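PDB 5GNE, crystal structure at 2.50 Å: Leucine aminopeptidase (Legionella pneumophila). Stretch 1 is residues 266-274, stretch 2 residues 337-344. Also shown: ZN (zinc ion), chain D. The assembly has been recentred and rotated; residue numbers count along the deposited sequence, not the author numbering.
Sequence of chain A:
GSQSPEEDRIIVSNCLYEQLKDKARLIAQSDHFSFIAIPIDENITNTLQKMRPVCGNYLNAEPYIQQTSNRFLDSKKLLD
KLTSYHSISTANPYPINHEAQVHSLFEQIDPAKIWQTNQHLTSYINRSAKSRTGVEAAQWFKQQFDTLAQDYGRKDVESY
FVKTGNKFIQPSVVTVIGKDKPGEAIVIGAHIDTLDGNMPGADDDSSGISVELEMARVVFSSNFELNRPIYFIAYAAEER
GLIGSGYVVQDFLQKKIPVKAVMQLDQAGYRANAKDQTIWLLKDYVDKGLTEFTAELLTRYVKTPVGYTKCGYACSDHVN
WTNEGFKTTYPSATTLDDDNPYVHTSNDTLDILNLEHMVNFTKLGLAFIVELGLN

Stretch 1 266-274: DQAGYRANA
Stretch 2 337-344: DDDNPYVH

Both stretches are loop, with no regular helix or strand, and no hydrogen bond joins them. The contact is one of packing and buries 354 Å², both sides summed. The stretches run in opposite directions: CA of Tyr 270 lies 6.8 Å from CA of Asn 340, and CA of Ala 272 lies 6.3 Å from CA of Asp 338.

Tyr 270 is the centre of the contact. Its backbone is extended (phi/psi -113/128), and its CA-to-CB bond points toward stretch 2. With chi1 t (171°) and chi2 80°, the ring reaches across to Asp 339, Asn 340, Pro 341 and Tyr 342. Asn 340 CG lies over one face, and Tyr 270 CD2 is 3.6 Å from Asn 340 CB. The carbonyl of Asp 339 meets the ring edge, with Tyr 270 CE2 3.3 Å from Asp 339 O. The CA-to-CB bond of Asp 339 points away, chi1 m, and the contact is made by its backbone O. At the ring's end, Tyr 270 OH is 3.7 Å from Pro 341 CD. Tyr 270 CE1 is 4.1 Å from Tyr 342 CE2, an oblique apolar contact.

Asn 340 to Val 343 form a type I beta turn, with Pro 341 at -71/-9 and Tyr 342 at -98/-9. Asn 340 has chi1 t (-176°) and chi2 -18°. This places its OD1 2.8 Å from Tyr 342 N, which donates a hydrogen bond with an N-H...acceptor angle of 151°. The side chain thus braces the turn while packing on Tyr 270. Tyr 342 starts sideways, but chi1 m (-47°) and chi2 -81° bring its ring end nearer to stretch 1.

Gln 267 has positive phi (63/86). Chi1 m, chi2 t and chi3 59° carry its amide to Val 343, where Gln 267 OE1 is 3.6 Å from Val 343 CG1. The CA-to-CB bond of Val 343 points toward stretch 1, chi1 m (-68°).

Beyond Tyr 270, Ala 272 CB comes within 3.0 Å of Asp 338 OD2, a tight approach of methyl to carboxylate. Asp 338 has chi1 t (-153°), chi2 28°. Asn 273, chi1 m (-39°), adds only a distant contact, its OD1 4.2 Å from Asp 338 OD2.

Between Tyr 270 and Ala 272, the CA-to-CB bond of Arg 271 points away from stretch 2. Its NH1 donates to Ala 274 O at 3.2 Å, within its own stretch. Asp 266, chi1 t and chi2 -5°, is out of reach of stretch 2 and binds zinc, with OD1 2.0 Å and OD2 2.5 Å from ZN.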

ATOM      1  N   ASP A 266      -1.602  -4.913   0.565  1.00 40.20           N
ATOM      2  CA  ASP A 266      -2.867  -4.516   1.129  1.00 42.16           C
ATOM      3  C   ASP A 266      -3.747  -5.777   1.256  1.00 50.36           C
ATOM      4  O   ASP A 266      -4.212  -6.324   0.256  1.00 57.03           O
ATOM      5  CB  ASP A 266      -3.469  -3.431   0.239  1.00 41.37           C
ATOM      6  CG  ASP A 266      -4.573  -2.667   0.898  1.00 50.92           C
ATOM      7  OD1 ASP A 266      -4.963  -3.016   2.032  1.00 50.32           O
ATOM      8  OD2 ASP A 266      -5.026  -1.680   0.281  1.00 57.97           O
ATOM      9  N   GLN A 267      -4.027  -6.167   2.501  1.00 53.32           N
ATOM     10  CA  GLN A 267      -4.677  -7.451   2.843  1.00 46.66           C
ATOM     11  C   GLN A 267      -3.846  -8.656   2.443  1.00 44.26           C
ATOM     12  O   GLN A 267      -3.962  -9.169   1.326  1.00 40.17           O
ATOM     13  CB  GLN A 267      -6.060  -7.558   2.236  1.00 38.08           C
ATOM     14  CG  GLN A 267      -6.984  -6.544   2.818  1.00 56.07           C
ATOM     15  CD  GLN A 267      -8.185  -6.327   1.953  1.00 62.94           C
ATOM     16  OE1 GLN A 267      -8.942  -7.257   1.687  1.00 71.31           O
ATOM     17  NE2 GLN A 267      -8.374  -5.098   1.509  1.00 64.53           N
ATOM     18  N   ALA A 268      -2.944  -9.038   3.341  1.00 41.59           N
ATOM     19  CA  ALA A 268      -2.073 -10.191   3.125  1.00 46.44           C
ATOM     20  C   ALA A 268      -2.348 -11.370   4.061  1.00 54.05           C
ATOM     21  O   ALA A 268      -1.473 -12.222   4.239  1.00 54.25           O
ATOM     22  CB  ALA A 268      -0.640  -9.768   3.256  1.00 33.26           C
ATOM     23  N   GLY A 269      -3.509 -11.393   4.713  1.00 55.90           N
ATOM     24  CA  GLY A 269      -3.696 -12.341   5.795  1.00 60.66           C
ATOM     25  C   GLY A 269      -4.962 -13.160   5.919  1.00 66.18           C
ATOM     26  O   GLY A 269      -5.073 -13.983   6.824  1.00 68.45           O
ATOM     27  N   TYR A 270      -5.910 -12.965   5.017  1.00 63.14           N
ATOM     28  CA  TYR A 270      -7.184 -13.647   5.132  1.00 53.91           C
ATOM     29  C   TYR A 270      -7.353 -14.641   4.020  1.00 64.81           C
ATOM     30  O   TYR A 270      -7.184 -14.308   2.849  1.00 66.27           O
ATOM     31  CB  TYR A 270      -8.340 -12.662   5.115  1.00 62.33           C
ATOM     32  CG  TYR A 270      -9.708 -13.319   5.013  1.00 66.64           C
ATOM     33  CD1 TYR A 270     -10.324 -13.866   6.122  1.00 72.20           C
ATOM     34  CD2 TYR A 270     -10.392 -13.368   3.804  1.00 67.57           C
ATOM     35  CE1 TYR A 270     -11.581 -14.449   6.043  1.00 73.17           C
ATOM     36  CE2 TYR A 270     -11.646 -13.954   3.712  1.00 74.02           C
ATOM     37  CZ  TYR A 270     -12.233 -14.490   4.834  1.00 75.16           C
ATOM     38  OH  TYR A 270     -13.473 -15.066   4.738  1.00 84.27           O
ATOM     39  N   ARG A 271      -7.676 -15.873   4.392  1.00 67.01           N
ATOM     40  CA  ARG A 271      -8.010 -16.864   3.396  1.00 70.68           C
ATOM     41  C   ARG A 271      -9.501 -17.106   3.388  1.00 67.53           C
ATOM     42  O   ARG A 271     -10.112 -17.223   4.438  1.00 70.59           O
ATOM     43  CB  ARG A 271      -7.266 -18.173   3.630  1.00 72.60           C
ATOM     44  CG  ARG A 271      -5.784 -18.050   3.423  1.00 68.66           C
ATOM     45  CD  ARG A 271      -5.204 -19.420   3.241  1.00 76.87           C
ATOM     46  NE  ARG A 271      -3.748 -19.423   3.192  1.00 69.70           N
ATOM     47  CZ  ARG A 271      -3.013 -20.464   3.551  1.00 74.78           C
ATOM     48  NH1 ARG A 271      -3.610 -21.575   3.959  1.00 83.05           N
ATOM     49  NH2 ARG A 271      -1.692 -20.411   3.480  1.00 76.79           N
ATOM     50  N   ALA A 272     -10.084 -17.118   2.196  1.00 70.75           N
ATOM     51  CA  ALA A 272     -11.507 -17.389   2.042  1.00 78.76           C
ATOM     52  C   ALA A 272     -11.782 -18.837   2.469  1.00 88.05           C
ATOM     53  O   ALA A 272     -12.670 -19.096   3.282  1.00 88.81           O
ATOM     54  CB  ALA A 272     -11.945 -17.145   0.610  1.00 69.89           C
ATOM     55  N   ASN A 273     -11.025 -19.771   1.894  1.00 88.70           N
ATOM     56  CA  ASN A 273     -10.967 -21.149   2.375  1.00 86.61           C
ATOM     57  C   ASN A 273      -9.637 -21.365   3.086  1.00 76.94           C
ATOM     58  O   ASN A 273      -8.587 -21.355   2.450  1.00 60.97           O
ATOM     59  CB  ASN A 273     -11.133 -22.138   1.222  1.00 98.75           C
ATOM     60  CG  ASN A 273     -12.169 -21.681   0.210  1.00107.72           C
ATOM     61  OD1 ASN A 273     -13.367 -21.643   0.500  1.00109.69           O
ATOM     62  ND2 ASN A 273     -11.713 -21.336  -0.988  1.00107.35           N
ATOM     63  N   ALA A 274      -9.695 -21.619   4.391  1.00 88.15           N
ATOM     64  CA  ALA A 274      -8.504 -21.664   5.255  1.00 90.47           C
ATOM     65  C   ALA A 274      -7.360 -22.597   4.838  1.00 95.43           C
ATOM     66  O   ALA A 274      -6.288 -22.553   5.450  1.00 97.34           O
ATOM     67  CB  ALA A 274      -8.926 -22.012   6.677  1.00 89.92           C
ATOM     68  N   ASP A 337     -14.035 -11.893  -6.056  1.00109.14           N
ATOM     69  CA  ASP A 337     -15.323 -12.529  -5.788  1.00115.77           C
ATOM     70  C   ASP A 337     -15.417 -13.377  -4.515  1.00112.39           C
ATOM     71  O   ASP A 337     -16.463 -13.363  -3.867  1.00122.85           O
ATOM     72  CB  ASP A 337     -15.797 -13.329  -7.003  1.00121.29           C
ATOM     73  CG  ASP A 337     -15.875 -12.475  -8.256  1.00123.83           C
ATOM     74  OD1 ASP A 337     -16.669 -11.512  -8.244  1.00126.62           O
ATOM     75  OD2 ASP A 337     -15.172 -12.766  -9.246  1.00122.71           O
ATOM     76  N   ASP A 338     -14.392 -14.132  -4.143  1.00102.58           N
ATOM     77  CA  ASP A 338     -14.481 -14.687  -2.807  1.00 95.93           C
ATOM     78  C   ASP A 338     -13.563 -13.816  -1.937  1.00 91.63           C
ATOM     79  O   ASP A 338     -12.355 -14.053  -1.818  1.00 77.24           O
ATOM     80  CB  ASP A 338     -14.112 -16.157  -2.763  1.00 97.04           C
ATOM     81  CG  ASP A 338     -14.800 -16.879  -1.614  1.00105.43           C
ATOM     82  OD1 ASP A 338     -15.904 -16.425  -1.220  1.00112.11           O
ATOM     83  OD2 ASP A 338     -14.298 -17.929  -1.155  1.00108.71           O
ATOM     84  N   ASP A 339     -14.194 -12.802  -1.341  1.00 97.17           N
ATOM     85  CA  ASP A 339     -13.575 -11.680  -0.638  1.00 92.26           C
ATOM     86  C   ASP A 339     -13.370 -11.870   0.833  1.00 94.27           C
ATOM     87  O   ASP A 339     -13.720 -12.893   1.411  1.00104.66           O
ATOM     88  CB  ASP A 339     -14.463 -10.440  -0.752  1.00102.26           C
ATOM     89  CG  ASP A 339     -14.466  -9.851  -2.117  1.00114.98           C
ATOM     90  OD1 ASP A 339     -13.541 -10.178  -2.883  1.00120.27           O
ATOM     91  OD2 ASP A 339     -15.415  -9.100  -2.437  1.00117.09           O
ATOM     92  N   ASN A 340     -12.756 -10.859   1.430  1.00 86.14           N
ATOM     93  CA  ASN A 340     -12.843 -10.677   2.860  1.00 72.34           C
ATOM     94  C   ASN A 340     -14.117  -9.860   3.108  1.00 72.95           C
ATOM     95  O   ASN A 340     -14.133  -8.659   2.878  1.00 74.91           O
ATOM     96  CB  ASN A 340     -11.598  -9.989   3.403  1.00 69.87           C
ATOM     97  CG  ASN A 340     -11.613  -9.863   4.906  1.00 75.70           C
ATOM     98  OD1 ASN A 340     -12.654  -9.981   5.552  1.00 87.38           O
ATOM     99  ND2 ASN A 340     -10.442  -9.679   5.481  1.00 74.45           N
ATOM    100  N   PRO A 341     -15.198 -10.514   3.565  1.00 77.84           N
ATOM    101  CA  PRO A 341     -16.449  -9.785   3.819  1.00 65.99           C
ATOM    102  C   PRO A 341     -16.370  -8.872   5.031  1.00 67.05           C
ATOM    103  O   PRO A 341     -17.286  -8.087   5.240  1.00 72.21           O
ATOM    104  CB  PRO A 341     -17.463 -10.907   4.064  1.00 69.75           C
ATOM    105  CG  PRO A 341     -16.642 -12.020   4.639  1.00 73.03           C
ATOM    106  CD  PRO A 341     -15.309 -11.943   3.923  1.00 73.15           C
ATOM    107  N   TYR A 342     -15.298  -8.963   5.813  1.00 68.26           N
ATOM    108  CA  TYR A 342     -15.235  -8.223   7.069  1.00 67.13           C
ATOM    109  C   TYR A 342     -14.471  -6.896   7.004  1.00 64.75           C
ATOM    110  O   TYR A 342     -14.521  -6.119   7.963  1.00 63.90           O
ATOM    111  CB  TYR A 342     -14.601  -9.092   8.160  1.00 69.47           C
ATOM    112  CG  TYR A 342     -15.142 -10.506   8.268  1.00 82.74           C
ATOM    113  CD1 TYR A 342     -16.331 -10.776   8.938  1.00 90.84           C
ATOM    114  CD2 TYR A 342     -14.440 -11.578   7.733  1.00 85.49           C
ATOM    115  CE1 TYR A 342     -16.814 -12.080   9.053  1.00 88.72           C
ATOM    116  CE2 TYR A 342     -14.914 -12.875   7.839  1.00 87.86           C
ATOM    117  CZ  TYR A 342     -16.102 -13.126   8.499  1.00 87.69           C
ATOM    118  OH  TYR A 342     -16.560 -14.428   8.608  1.00 92.26           O
ATOM    119  N   VAL A 343     -13.783  -6.620   5.894  1.00 59.32           N
ATOM    120  CA  VAL A 343     -13.000  -5.386   5.798  1.00 59.97           C
ATOM    121  C   VAL A 343     -13.875  -4.153   6.004  1.00 60.78           C
ATOM    122  O   VAL A 343     -15.020  -4.119   5.578  1.00 57.82           O
ATOM    123  CB  VAL A 343     -12.253  -5.277   4.447  1.00 58.35           C
ATOM    124  CG1 VAL A 343     -11.159  -6.346   4.364  1.00 53.65           C
ATOM    125  CG2 VAL A 343     -13.230  -5.398   3.277  1.00 47.20           C
ATOM    126  N   HIS A 344     -13.305  -3.154   6.671  1.00 59.34           N
ATOM    127  CA  HIS A 344     -14.007  -1.931   7.055  1.00 56.02           C
ATOM    128  C   HIS A 344     -15.139  -2.164   8.049  1.00 60.62           C
ATOM    129  O   HIS A 344     -16.047  -1.341   8.168  1.00 66.77           O
ATOM    130  CB  HIS A 344     -14.545  -1.194   5.817  1.00 53.41           C
ATOM    131  CG  HIS A 344     -13.510  -0.961   4.753  1.00 56.24           C
ATOM    132  ND1 HIS A 344     -13.662  -1.407   3.457  1.00 65.23           N
ATOM    133  CD2 HIS A 344     -12.313  -0.342   4.799  1.00 58.20           C
ATOM    134  CE1 HIS A 344     -12.605  -1.062   2.747  1.00 58.03           C
ATOM    135  NE2 HIS A 344     -11.765  -0.422   3.537  1.00 68.32           N
TER
HETATM  136 ZN    ZN D 402      -6.462  -1.743   2.322  1.00 86.19          ZN